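Local coordinates for protein leucine aminopeptidase 2, chloroplastic (Streptomyces sp. BC16019, PDB 5LHJ) that acts as a manganese-binding M17 aminopeptidase in bottromycin maturation, probably removing unsubstituted amino acids from the N-termini of peptides, at residues A[80-85]-A[90-95]; A[135-140]-A[474-479]; A[331-336]-A[353-358]. All coordinates share one frame; numbering follows the deposited sequence.

Contact 1: A[80-85]-A[90-95]; sequences VGLGPA and AATFRA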
ATOM      1  N   VAL A  80      -5.856  38.364 -31.616  1.00 20.60           N
ATOM      2  CA  VAL A  80      -5.266  37.106 -31.157  1.00 21.30           C
ATOM      3  C   VAL A  80      -3.758  37.272 -31.062  1.00 21.59           C
ATOM      4  O   VAL A  80      -3.101  37.618 -32.048  1.00 21.91           O
ATOM      5  CB  VAL A  80      -5.608  35.946 -32.106  1.00 21.43           C
ATOM      6  CG1 VAL A  80      -5.084  34.623 -31.552  1.00 21.86           C
ATOM      7  CG2 VAL A  80      -7.111  35.894 -32.346  1.00 21.19           C
ATOM      8  N   GLY A  81      -3.212  37.030 -29.877  1.00 22.00           N
ATOM      9  CA  GLY A  81      -1.792  37.224 -29.639  1.00 22.63           C
ATOM     10  C   GLY A  81      -0.899  36.204 -30.329  1.00 23.07           C
ATOM     11  O   GLY A  81      -1.192  35.011 -30.331  1.00 23.39           O
ATOM     12  N   LEU A  82       0.190  36.687 -30.920  1.00 23.96           N
ATOM     13  CA  LEU A  82       1.232  35.841 -31.509  1.00 24.56           C
ATOM     14  C   LEU A  82       2.604  36.055 -30.854  1.00 25.86           C
ATOM     15  O   LEU A  82       3.610  35.509 -31.322  1.00 25.61           O
ATOM     16  CB  LEU A  82       1.330  36.110 -33.014  1.00 24.88           C
ATOM     17  CG  LEU A  82       0.084  35.768 -33.850  1.00 24.42           C
ATOM     18  CD1 LEU A  82       0.202  36.378 -35.231  1.00 24.75           C
ATOM     19  CD2 LEU A  82      -0.123  34.265 -33.961  1.00 24.25           C
ATOM     20  N   GLY A  83       2.646  36.825 -29.766  1.00 26.55           N
ATOM     21  CA  GLY A  83       3.901  37.094 -29.064  1.00 28.04           C
ATOM     22  C   GLY A  83       4.889  37.893 -29.896  1.00 29.13           C
ATOM     23  O   GLY A  83       4.536  38.414 -30.961  1.00 28.90           O
ATOM     24  N   PRO A  84       6.140  38.000 -29.417  1.00 31.01           N
ATOM     25  CA  PRO A  84       7.170  38.714 -30.178  1.00 32.13           C
ATOM     26  C   PRO A  84       7.423  38.097 -31.546  1.00 31.97           C
ATOM     27  O   PRO A  84       7.524  36.874 -31.667  1.00 32.57           O
ATOM     28  CB  PRO A  84       8.411  38.596 -29.287  1.00 32.97           C
ATOM     29  CG  PRO A  84       7.867  38.408 -27.907  1.00 33.00           C
ATOM     30  CD  PRO A  84       6.643  37.552 -28.109  1.00 32.00           C
ATOM     31  N   ALA A  85       7.516  38.942 -32.570  1.00 32.25           N
ATOM     32  CA  ALA A  85       7.751  38.471 -33.932  1.00 31.96           C
ATOM     33  C   ALA A  85       9.004  37.591 -34.013  1.00 32.43           C
ATOM     34  O   ALA A  85       8.992  36.558 -34.675  1.00 31.57           O
ATOM     35  CB  ALA A  85       7.855  39.648 -34.889  1.00 32.40           C
ATOM     36  N   ALA A  90       6.051  28.003 -35.821  1.00 25.70           N
ATOM     37  CA  ALA A  90       4.837  27.384 -36.356  1.00 24.99           C
ATOM     38  C   ALA A  90       3.871  26.959 -35.236  1.00 24.53           C
ATOM     39  O   ALA A  90       2.656  27.083 -35.384  1.00 23.52           O
ATOM     40  CB  ALA A  90       5.185  26.201 -37.254  1.00 25.58           C
ATOM     41  N   ALA A  91       4.409  26.494 -34.104  1.00 24.34           N
ATOM     42  CA  ALA A  91       3.586  26.098 -32.957  1.00 24.18           C
ATOM     43  C   ALA A  91       2.798  27.284 -32.374  1.00 23.53           C
ATOM     44  O   ALA A  91       1.683  27.108 -31.891  1.00 22.88           O
ATOM     45  CB  ALA A  91       4.447  25.444 -31.874  1.00 25.25           C
ATOM     46  N   THR A  92       3.393  28.478 -32.406  1.00 23.29           N
ATOM     47  CA  THR A  92       2.697  29.699 -32.019  1.00 22.99           C
ATOM     48  C   THR A  92       1.432  29.890 -32.850  1.00 22.17           C
ATOM     49  O   THR A  92       0.365  30.182 -32.305  1.00 21.77           O
ATOM     50  CB  THR A  92       3.577  30.948 -32.198  1.00 23.85           C
ATOM     51  OG1 THR A  92       4.880  30.711 -31.639  1.00 24.55           O
ATOM     52  CG2 THR A  92       2.947  32.156 -31.513  1.00 24.05           C
ATOM     53  N   PHE A  93       1.561  29.725 -34.167  1.00 21.85           N
ATOM     54  CA  PHE A  93       0.416  29.866 -35.076  1.00 21.37           C
ATOM     55  C   PHE A  93      -0.634  28.780 -34.893  1.00 21.13           C
ATOM     56  O   PHE A  93      -1.833  29.045 -34.954  1.00 20.71           O
ATOM     57  CB  PHE A  93       0.896  29.948 -36.532  1.00 21.37           C
ATOM     58  CG  PHE A  93       1.499  31.275 -36.861  1.00 21.72           C
ATOM     59  CD1 PHE A  93       2.851  31.504 -36.657  1.00 22.47           C
ATOM     60  CD2 PHE A  93       0.708  32.319 -37.320  1.00 21.76           C
ATOM     61  CE1 PHE A  93       3.409  32.748 -36.916  1.00 22.77           C
ATOM     62  CE2 PHE A  93       1.255  33.566 -37.586  1.00 21.76           C
ATOM     63  CZ  PHE A  93       2.608  33.778 -37.385  1.00 22.44           C
ATOM     64  N   ARG A  94      -0.179  27.559 -34.654  1.00 21.36           N
ATOM     65  CA  ARG A  94      -1.076  26.438 -34.430  1.00 21.33           C
ATOM     66  C   ARG A  94      -1.910  26.695 -33.172  1.00 21.35           C
ATOM     67  O   ARG A  94      -3.141  26.590 -33.183  1.00 20.70           O
ATOM     68  CB  ARG A  94      -0.252  25.134 -34.328  1.00 21.76           C
ATOM     69  CG  ARG A  94      -1.022  23.883 -34.637  1.00 22.23           C
ATOM     70  CD  ARG A  94      -0.155  22.640 -34.571  1.00 22.49           C
ATOM     71  NE  ARG A  94       0.758  22.489 -35.708  1.00 22.26           N
ATOM     72  CZ  ARG A  94       2.084  22.664 -35.688  1.00 22.67           C
ATOM     73  NH1 ARG A  94       2.760  23.015 -34.576  1.00 22.99           N
ATOM     74  NH2 ARG A  94       2.758  22.471 -36.808  1.00 23.34           N
ATOM     75  N   ALA A  95      -1.232  27.082 -32.092  1.00 22.53           N
ATOM     76  CA  ALA A  95      -1.898  27.412 -30.826  1.00 22.95           C
ATOM     77  C   ALA A  95      -2.836  28.624 -30.919  1.00 22.21           C
ATOM     78  O   ALA A  95      -3.911  28.617 -30.319  1.00 22.10           O
ATOM     79  CB  ALA A  95      -0.864  27.629 -29.720  1.00 23.68           C
TER
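T92 splits its two branches between two tasks: OG1 takes a hydrogen bond from the backbone N of T89, while the CG2 methyl faces the loop and meets L82 O at 3.4 Å. The torsion accounts for the division, since at chi1 -47° CG2 lies anti to the backbone N and OG1 swings back beside it. The setting is a beta-alpha-beta crossover in the N-terminal domain: strand 76-81 leads through this loop into helix 90-102, which leads to strand 109-112, and both strands run parallel to the intervening strand 38-43. The first turn of the helix thus packs on the loop that feeds it, with L82 CA 6.3 Å from T92 CA. It is already regular here, as the 3.0 Å bond from R94 N to A90 O indicates.

Beyond T92, the contact is apolar and falls to L82 and F93, whose side chains cross at about a right angle. L82 presents both methyls to one border of the phenyl ring. CD2 stands over a face, 4.2 Å from the F93 ring centroid and 23° off the normal, a CH-pi contact shifted toward the CD2-CE2 side of the ring. The other methyl, CD1, is near the end of that side, 3.8 Å from F93 CE2. L82 also touches A96 of helix 90-102 and H44 and A117 of nearby loops, and F93 also packs against R127, A130 and V131 of helix 124-139. Backbone hydrogen bonding between L82 and R43 ties the loop to the end of strand 38-43. The next residue, G83, turns the chain at a positive phi of 65°, and its O is hydrogen-bonded to H44 ND1.

Contact 2: A[135-140]-A[474-479]; sequences AVLGLY and YAEVPY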
ATOM      1  N   ALA A 135      -6.814  25.183 -36.357  1.00 19.26           N
ATOM      2  CA  ALA A 135      -8.254  25.413 -36.458  1.00 19.73           C
ATOM      3  C   ALA A 135      -9.039  24.111 -36.337  1.00 19.46           C
ATOM      4  O   ALA A 135      -9.979  24.025 -35.547  1.00 19.87           O
ATOM      5  CB  ALA A 135      -8.593  26.103 -37.762  1.00 20.16           C
ATOM      6  N   VAL A 136      -8.641  23.099 -37.109  1.00 18.85           N
ATOM      7  CA  VAL A 136      -9.304  21.797 -37.062  1.00 18.77           C
ATOM      8  C   VAL A 136      -9.083  21.122 -35.709  1.00 18.54           C
ATOM      9  O   VAL A 136     -10.029  20.621 -35.088  1.00 18.27           O
ATOM     10  CB  VAL A 136      -8.824  20.872 -38.202  1.00 19.15           C
ATOM     11  CG1 VAL A 136      -9.409  19.465 -38.068  1.00 19.41           C
ATOM     12  CG2 VAL A 136      -9.183  21.477 -39.546  1.00 19.71           C
ATOM     13  N   LEU A 137      -7.836  21.121 -35.251  1.00 18.23           N
ATOM     14  CA  LEU A 137      -7.504  20.485 -33.968  1.00 18.07           C
ATOM     15  C   LEU A 137      -8.211  21.152 -32.785  1.00 18.47           C
ATOM     16  O   LEU A 137      -8.642  20.462 -31.843  1.00 18.49           O
ATOM     17  CB  LEU A 137      -5.988  20.475 -33.760  1.00 18.20           C
ATOM     18  CG  LEU A 137      -5.189  19.657 -34.769  1.00 18.37           C
ATOM     19  CD1 LEU A 137      -3.702  19.872 -34.521  1.00 18.74           C
ATOM     20  CD2 LEU A 137      -5.567  18.189 -34.725  1.00 18.71           C
ATOM     21  N   GLY A 138      -8.340  22.480 -32.831  1.00 19.09           N
ATOM     22  CA  GLY A 138      -9.008  23.245 -31.771  1.00 20.18           C
ATOM     23  C   GLY A 138     -10.525  23.143 -31.749  1.00 20.95           C
ATOM     24  O   GLY A 138     -11.145  23.313 -30.681  1.00 21.70           O
ATOM     25  N   LEU A 139     -11.122  22.856 -32.909  1.00 21.01           N
ATOM     26  CA  LEU A 139     -12.571  22.644 -33.022  1.00 22.27           C
ATOM     27  C   LEU A 139     -13.041  21.247 -32.641  1.00 21.71           C
ATOM     28  O   LEU A 139     -14.239  21.023 -32.454  1.00 21.96           O
ATOM     29  CB  LEU A 139     -13.048  22.917 -34.437  1.00 23.44           C
ATOM     30  CG  LEU A 139     -13.257  24.380 -34.782  1.00 25.17           C
ATOM     31  CD1 LEU A 139     -13.562  24.491 -36.270  1.00 26.02           C
ATOM     32  CD2 LEU A 139     -14.373  24.987 -33.924  1.00 26.22           C
ATOM     33  N   TYR A 140     -12.106  20.315 -32.539  1.00 20.51           N
ATOM     34  CA  TYR A 140     -12.422  18.930 -32.245  1.00 19.88           C
ATOM     35  C   TYR A 140     -13.310  18.760 -31.012  1.00 21.30           C
ATOM     36  O   TYR A 140     -13.050  19.351 -29.973  1.00 21.04           O
ATOM     37  CB  TYR A 140     -11.132  18.123 -32.061  1.00 18.73           C
ATOM     38  CG  TYR A 140     -11.391  16.674 -31.752  1.00 17.57           C
ATOM     39  CD1 TYR A 140     -11.708  15.788 -32.766  1.00 17.35           C
ATOM     40  CD2 TYR A 140     -11.370  16.200 -30.438  1.00 17.40           C
ATOM     41  CE1 TYR A 140     -11.981  14.464 -32.495  1.00 17.13           C
ATOM     42  CE2 TYR A 140     -11.632  14.876 -30.152  1.00 17.17           C
ATOM     43  CZ  TYR A 140     -11.950  14.006 -31.194  1.00 17.04           C
ATOM     44  OH  TYR A 140     -12.219  12.692 -30.939  1.00 16.54           O
ATOM     45  N   TYR A 474      -5.276  22.099 -23.546  1.00 30.29           N
ATOM     46  CA  TYR A 474      -4.359  23.232 -23.680  1.00 29.64           C
ATOM     47  C   TYR A 474      -3.974  23.353 -25.144  1.00 27.76           C
ATOM     48  O   TYR A 474      -3.813  22.341 -25.842  1.00 27.03           O
ATOM     49  CB  TYR A 474      -3.105  23.001 -22.842  1.00 29.40           C
ATOM     50  CG  TYR A 474      -2.402  21.754 -23.266  1.00 28.70           C
ATOM     51  CD1 TYR A 474      -2.832  20.510 -22.816  1.00 29.21           C
ATOM     52  CD2 TYR A 474      -1.352  21.794 -24.178  1.00 28.99           C
ATOM     53  CE1 TYR A 474      -2.230  19.347 -23.243  1.00 28.02           C
ATOM     54  CE2 TYR A 474      -0.751  20.638 -24.616  1.00 27.81           C
ATOM     55  CZ  TYR A 474      -1.191  19.417 -24.129  1.00 28.61           C
ATOM     56  OH  TYR A 474      -0.597  18.262 -24.544  1.00 27.36           O
ATOM     57  N   ALA A 475      -3.808  24.588 -25.599  1.00 26.50           N
ATOM     58  CA  ALA A 475      -3.427  24.850 -26.976  1.00 24.71           C
ATOM     59  C   ALA A 475      -4.360  24.049 -27.908  1.00 23.32           C
ATOM     60  O   ALA A 475      -5.571  24.085 -27.718  1.00 23.35           O
ATOM     61  CB  ALA A 475      -1.956  24.536 -27.171  1.00 24.34           C
ATOM     62  N   GLU A 476      -3.820  23.302 -28.862  1.00 22.72           N
ATOM     63  CA  GLU A 476      -4.647  22.575 -29.832  1.00 22.82           C
ATOM     64  C   GLU A 476      -5.006  21.150 -29.372  1.00 21.77           C
ATOM     65  O   GLU A 476      -5.553  20.373 -30.166  1.00 20.48           O
ATOM     66  CB  GLU A 476      -3.957  22.548 -31.208  1.00 24.01           C
ATOM     67  CG  GLU A 476      -2.767  21.602 -31.373  1.00 25.71           C
ATOM     68  CD  GLU A 476      -1.461  22.127 -30.817  1.00 28.01           C
ATOM     69  OE1 GLU A 476      -1.466  23.093 -30.025  1.00 29.72           O
ATOM     70  OE2 GLU A 476      -0.416  21.561 -31.170  1.00 31.90           O
ATOM     71  N   VAL A 477      -4.705  20.815 -28.105  1.00 20.75           N
ATOM     72  CA  VAL A 477      -4.866  19.450 -27.597  1.00 20.36           C
ATOM     73  C   VAL A 477      -6.022  19.348 -26.592  1.00 19.90           C
ATOM     74  O   VAL A 477      -6.052  20.078 -25.586  1.00 20.47           O
ATOM     75  CB  VAL A 477      -3.565  18.933 -26.957  1.00 20.64           C
ATOM     76  CG1 VAL A 477      -3.702  17.451 -26.587  1.00 20.40           C
ATOM     77  CG2 VAL A 477      -2.390  19.129 -27.900  1.00 20.82           C
ATOM     78  N   PRO A 478      -6.988  18.439 -26.850  1.00 19.31           N
ATOM     79  CA  PRO A 478      -8.145  18.267 -25.985  1.00 19.00           C
ATOM     80  C   PRO A 478      -7.828  17.375 -24.807  1.00 19.08           C
ATOM     81  O   PRO A 478      -6.769  16.741 -24.777  1.00 18.69           O
ATOM     82  CB  PRO A 478      -9.142  17.536 -26.894  1.00 19.22           C
ATOM     83  CG  PRO A 478      -8.274  16.671 -27.719  1.00 18.95           C
ATOM     84  CD  PRO A 478      -7.038  17.503 -27.991  1.00 19.07           C
ATOM     85  N   TYR A 479      -8.757  17.320 -23.859  1.00 19.15           N
ATOM     86  CA  TYR A 479      -8.773  16.241 -22.878  1.00 19.58           C
ATOM     87  C   TYR A 479      -9.044  14.955 -23.649  1.00 18.36           C
ATOM     88  O   TYR A 479      -9.844  14.958 -24.584  1.00 18.81           O
ATOM     89  CB  TYR A 479      -9.879  16.458 -21.837  1.00 20.60           C
ATOM     90  CG  TYR A 479      -9.942  15.339 -20.821  1.00 21.89           C
ATOM     91  CD1 TYR A 479     -10.687  14.194 -21.058  1.00 22.39           C
ATOM     92  CD2 TYR A 479      -9.220  15.415 -19.638  1.00 22.99           C
ATOM     93  CE1 TYR A 479     -10.717  13.155 -20.138  1.00 23.27           C
ATOM     94  CE2 TYR A 479      -9.242  14.387 -18.712  1.00 23.80           C
ATOM     95  CZ  TYR A 479      -9.993  13.262 -18.965  1.00 24.04           C
ATOM     96  OH  TYR A 479     -10.024  12.242 -18.044  1.00 26.29           O
TER
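The last turn of helix 124-139 comes up against an irregular loop, closest at G138, whose CA is 4.8 Å from E476 CA; further on, Y140 and P478 face each other with their CA atoms 7.6 Å apart. The loop is shaped by a type II' beta turn from Y474 to V477, closed by V477 N bonding to Y474 O at 2.9 Å and by Y474 N bonding to V477 O. At the closest point two carbonyl oxygens, L137 O and E476 O, stand 3.5 Å apart. What reconciles them is the guanidinium of R181, which gives NH1 to the first and NH2 to the second. Because helix 124-139 belongs to the N-terminal domain and the turn to the catalytic domain, this is an interdomain seam, with a further helix, 164-185, supplying the polar link.

L137 and E476 lie side by side and point the same way, so the glutamate offers its aliphatic stem: L137 CD1 touches E476 CG at 3.7 Å, and L137 CB lies 3.9 Å from E476 CB. The stem bends at chi2 (-80°), and E476 continues toward R94 and A98 of helix 90-102. At the other end, P478 CG approaches the Y140 ring obliquely, 4.1 Å from CD2. The tyrosine extends with CG anti to the backbone N (chi1 180°), while its OH is hydrogen-bonded to D182 OD1 and N185 ND2 of helix 164-185. R181 packs against both Y140 and P478.

Contact 3: A[331-336]-A[353-358]; sequences HLDGTT and VLVRAS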
ATOM      1  N   HIS A 331       7.685 -17.833 -30.631  1.00 19.13           N
ATOM      2  CA  HIS A 331       7.391 -16.819 -31.638  1.00 18.95           C
ATOM      3  C   HIS A 331       7.606 -17.326 -33.058  1.00 19.36           C
ATOM      4  O   HIS A 331       8.132 -18.435 -33.274  1.00 19.35           O
ATOM      5  CB  HIS A 331       8.251 -15.571 -31.390  1.00 18.63           C
ATOM      6  CG  HIS A 331       7.908 -14.851 -30.125  1.00 18.07           C
ATOM      7  ND1 HIS A 331       6.785 -14.061 -29.993  1.00 17.84           N
ATOM      8  CD2 HIS A 331       8.548 -14.793 -28.936  1.00 18.03           C
ATOM      9  CE1 HIS A 331       6.748 -13.552 -28.774  1.00 17.83           C
ATOM     10  NE2 HIS A 331       7.803 -13.985 -28.113  1.00 17.79           N
ATOM     11  N   LEU A 332       7.206 -16.493 -34.017  1.00 19.36           N
ATOM     12  CA  LEU A 332       7.343 -16.775 -35.461  1.00 19.99           C
ATOM     13  C   LEU A 332       8.789 -17.031 -35.927  1.00 20.24           C
ATOM     14  O   LEU A 332       8.993 -17.762 -36.910  1.00 20.99           O
ATOM     15  CB  LEU A 332       6.732 -15.604 -36.256  1.00 20.05           C
ATOM     16  CG  LEU A 332       6.668 -15.671 -37.790  1.00 20.37           C
ATOM     17  CD1 LEU A 332       5.854 -16.867 -38.228  1.00 20.53           C
ATOM     18  CD2 LEU A 332       6.030 -14.394 -38.324  1.00 20.25           C
ATOM     19  N   ASP A 333       9.775 -16.445 -35.247  1.00 19.61           N
ATOM     20  CA  ASP A 333      11.196 -16.672 -35.542  1.00 20.04           C
ATOM     21  C   ASP A 333      11.808 -17.865 -34.782  1.00 20.08           C
ATOM     22  O   ASP A 333      13.014 -18.081 -34.861  1.00 20.58           O
ATOM     23  CB  ASP A 333      12.039 -15.406 -35.308  1.00 20.04           C
ATOM     24  CG  ASP A 333      12.123 -14.985 -33.830  1.00 19.68           C
ATOM     25  OD1 ASP A 333      11.496 -15.609 -32.961  1.00 19.56           O
ATOM     26  OD2 ASP A 333      12.825 -13.992 -33.560  1.00 20.29           O
ATOM     27  N   GLY A 334      10.983 -18.620 -34.060  1.00 19.86           N
ATOM     28  CA  GLY A 334      11.436 -19.771 -33.287  1.00 20.26           C
ATOM     29  C   GLY A 334      11.959 -19.477 -31.891  1.00 19.87           C
ATOM     30  O   GLY A 334      12.212 -20.422 -31.126  1.00 20.84           O
ATOM     31  N   THR A 335      12.114 -18.199 -31.528  1.00 19.13           N
ATOM     32  CA  THR A 335      12.608 -17.840 -30.194  1.00 18.56           C
ATOM     33  C   THR A 335      11.459 -17.815 -29.196  1.00 18.12           C
ATOM     34  O   THR A 335      10.292 -17.775 -29.577  1.00 17.78           O
ATOM     35  CB  THR A 335      13.354 -16.486 -30.167  1.00 18.81           C
ATOM     36  OG1 THR A 335      12.453 -15.393 -30.417  1.00 18.69           O
ATOM     37  CG2 THR A 335      14.463 -16.466 -31.177  1.00 19.20           C
ATOM     38  N   THR A 336      11.806 -17.833 -27.913  1.00 17.45           N
ATOM     39  CA  THR A 336      10.821 -18.012 -26.855  1.00 17.28           C
ATOM     40  C   THR A 336      10.826 -16.863 -25.854  1.00 16.93           C
ATOM     41  O   THR A 336      11.874 -16.306 -25.525  1.00 17.35           O
ATOM     42  CB  THR A 336      11.019 -19.337 -26.104  1.00 17.31           C
ATOM     43  OG1 THR A 336      12.340 -19.382 -25.546  1.00 17.49           O
ATOM     44  CG2 THR A 336      10.810 -20.506 -27.036  1.00 17.69           C
ATOM     45  N   VAL A 353       4.778  -9.705 -35.144  1.00 16.49           N
ATOM     46  CA  VAL A 353       4.459  -8.788 -36.241  1.00 16.50           C
ATOM     47  C   VAL A 353       5.739  -8.133 -36.781  1.00 16.50           C
ATOM     48  O   VAL A 353       5.883  -7.957 -37.985  1.00 16.36           O
ATOM     49  CB  VAL A 353       3.415  -7.733 -35.820  1.00 16.39           C
ATOM     50  CG1 VAL A 353       3.116  -6.777 -36.968  1.00 16.39           C
ATOM     51  CG2 VAL A 353       2.147  -8.427 -35.331  1.00 16.35           C
ATOM     52  N   LEU A 354       6.686  -7.800 -35.903  1.00 16.38           N
ATOM     53  CA  LEU A 354       7.989  -7.283 -36.353  1.00 16.90           C
ATOM     54  C   LEU A 354       8.775  -8.313 -37.168  1.00 17.19           C
ATOM     55  O   LEU A 354       9.447  -7.952 -38.144  1.00 17.44           O
ATOM     56  CB  LEU A 354       8.822  -6.793 -35.163  1.00 16.86           C
ATOM     57  CG  LEU A 354       8.337  -5.495 -34.521  1.00 16.99           C
ATOM     58  CD1 LEU A 354       9.025  -5.283 -33.180  1.00 17.11           C
ATOM     59  CD2 LEU A 354       8.577  -4.301 -35.434  1.00 17.25           C
ATOM     60  N   VAL A 355       8.665  -9.589 -36.796  1.00 17.33           N
ATOM     61  CA  VAL A 355       9.286 -10.673 -37.585  1.00 17.94           C
ATOM     62  C   VAL A 355       8.657 -10.662 -38.987  1.00 18.47           C
ATOM     63  O   VAL A 355       9.361 -10.607 -39.994  1.00 18.87           O
ATOM     64  CB  VAL A 355       9.128 -12.067 -36.928  1.00 17.92           C
ATOM     65  CG1 VAL A 355       9.683 -13.169 -37.830  1.00 18.34           C
ATOM     66  CG2 VAL A 355       9.820 -12.120 -35.558  1.00 17.87           C
ATOM     67  N   ARG A 356       7.333 -10.688 -39.035  1.00 18.98           N
ATOM     68  CA  ARG A 356       6.613 -10.715 -40.300  1.00 19.85           C
ATOM     69  C   ARG A 356       6.926  -9.473 -41.147  1.00 19.93           C
ATOM     70  O   ARG A 356       7.160  -9.582 -42.363  1.00 20.33           O
ATOM     71  CB  ARG A 356       5.104 -10.838 -40.056  1.00 20.09           C
ATOM     72  CG  ARG A 356       4.272 -10.973 -41.331  1.00 20.87           C
ATOM     73  CD  ARG A 356       2.782 -11.035 -41.059  1.00 20.84           C
ATOM     74  NE  ARG A 356       2.022 -10.873 -42.298  1.00 21.61           N
ATOM     75  CZ  ARG A 356       1.802 -11.824 -43.207  1.00 22.75           C
ATOM     76  NH1 ARG A 356       2.277 -13.065 -43.059  1.00 22.77           N
ATOM     77  NH2 ARG A 356       1.092 -11.525 -44.302  1.00 23.14           N
ATOM     78  N   ALA A 357       6.917  -8.303 -40.521  1.00 19.73           N
ATOM     79  CA  ALA A 357       7.125  -7.042 -41.243  1.00 20.42           C
ATOM     80  C   ALA A 357       8.538  -6.861 -41.803  1.00 21.32           C
ATOM     81  O   ALA A 357       8.702  -6.168 -42.808  1.00 20.89           O
ATOM     82  CB  ALA A 357       6.766  -5.851 -40.372  1.00 19.98           C
ATOM     83  N   SER A 358       9.543  -7.472 -41.168  1.00 22.07           N
ATOM     84  CA  SER A 358      10.941  -7.293 -41.570  1.00 23.41           C
ATOM     85  C   SER A 358      11.526  -8.501 -42.322  1.00 25.82           C
ATOM     86  O   SER A 358      12.723  -8.512 -42.637  1.00 25.93           O
ATOM     87  CB  SER A 358      11.779  -6.982 -40.336  1.00 22.93           C
ATOM     88  OG  SER A 358      11.806  -8.085 -39.448  1.00 21.87           O
TER
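A type I beta turn from H331 to G334 lies beside helix 345-358, with D333 CA 6.6 Å from V355 CA, and the turn is closed by G334 N bonding to H331 O at 3.0 Å. V355 carries the helix side of the contact, its two methyls divided between two neighbours of the turn. CG1, anti to the backbone N at chi1 175°, meets L332, lying 3.9 Å from L332 CD2 and just as near to CG of that leucine. CG2 lies against D333, 4.0 Å from D333 CB, and the two side chains cross at about a right angle. The same L332 CD2 reaches past the valine onto the helix backbone, 4.0 Å from R356 N, and touches R356 CB. From there the arginine runs extended to NE, which makes a salt bridge with E242.

The turn carries its own polar lock, an Asx turn: D333 OD1 accepts from T335 N at 3.0 Å, from above the carboxylate plane, and from T335 OG1 at 2.7 Å, on the syn side and 21° out of that plane. A chi1 of 67° places the carboxylate between the backbone N and carbonyl carbon, turned back toward T335. An alanine in place of this aspartate would keep CB against V355 CG2 but is likely to leave T335 N and OG1 without their shared acceptor and the T335 side chain freer to turn.

Within the catalytic domain, this loop joins strands 328-330 and 336-338, and D352, one turn before R356, reaches it with both carboxylate oxygens, OD1 bonded to L332 N and OD2 to H331 ND1. At the start of strand 336-338, T336 OG1 is hydrogen-bonded to Y145 O of the third subunit.

How the contacts relate
Contact 1 is mostly buried, whereas contacts 2 and 3 lie nearer the surface. Contact 1 joins the loop after a strand to the helix that follows within the N-terminal domain, and contact 3 joins a turn to a helix within the catalytic domain; contact 2, whose segments are 334 residues apart at their closest ends, bridges the two. Contacts 1 and 2 adjoin: R94 CD packs on E476 OE2 and A95 CB on A475 CB. Contact 3 lies across the chain's centre, about 46 Å from contact 1 and 39 Å from contact 2, between centres. Chemistry follows place: aliphatic-aromatic packing in the first, arginine-bridged carbonyls at the seam, and leucine, valine and an aspartate's CB packing beside an internally hydrogen-bonded turn in the third.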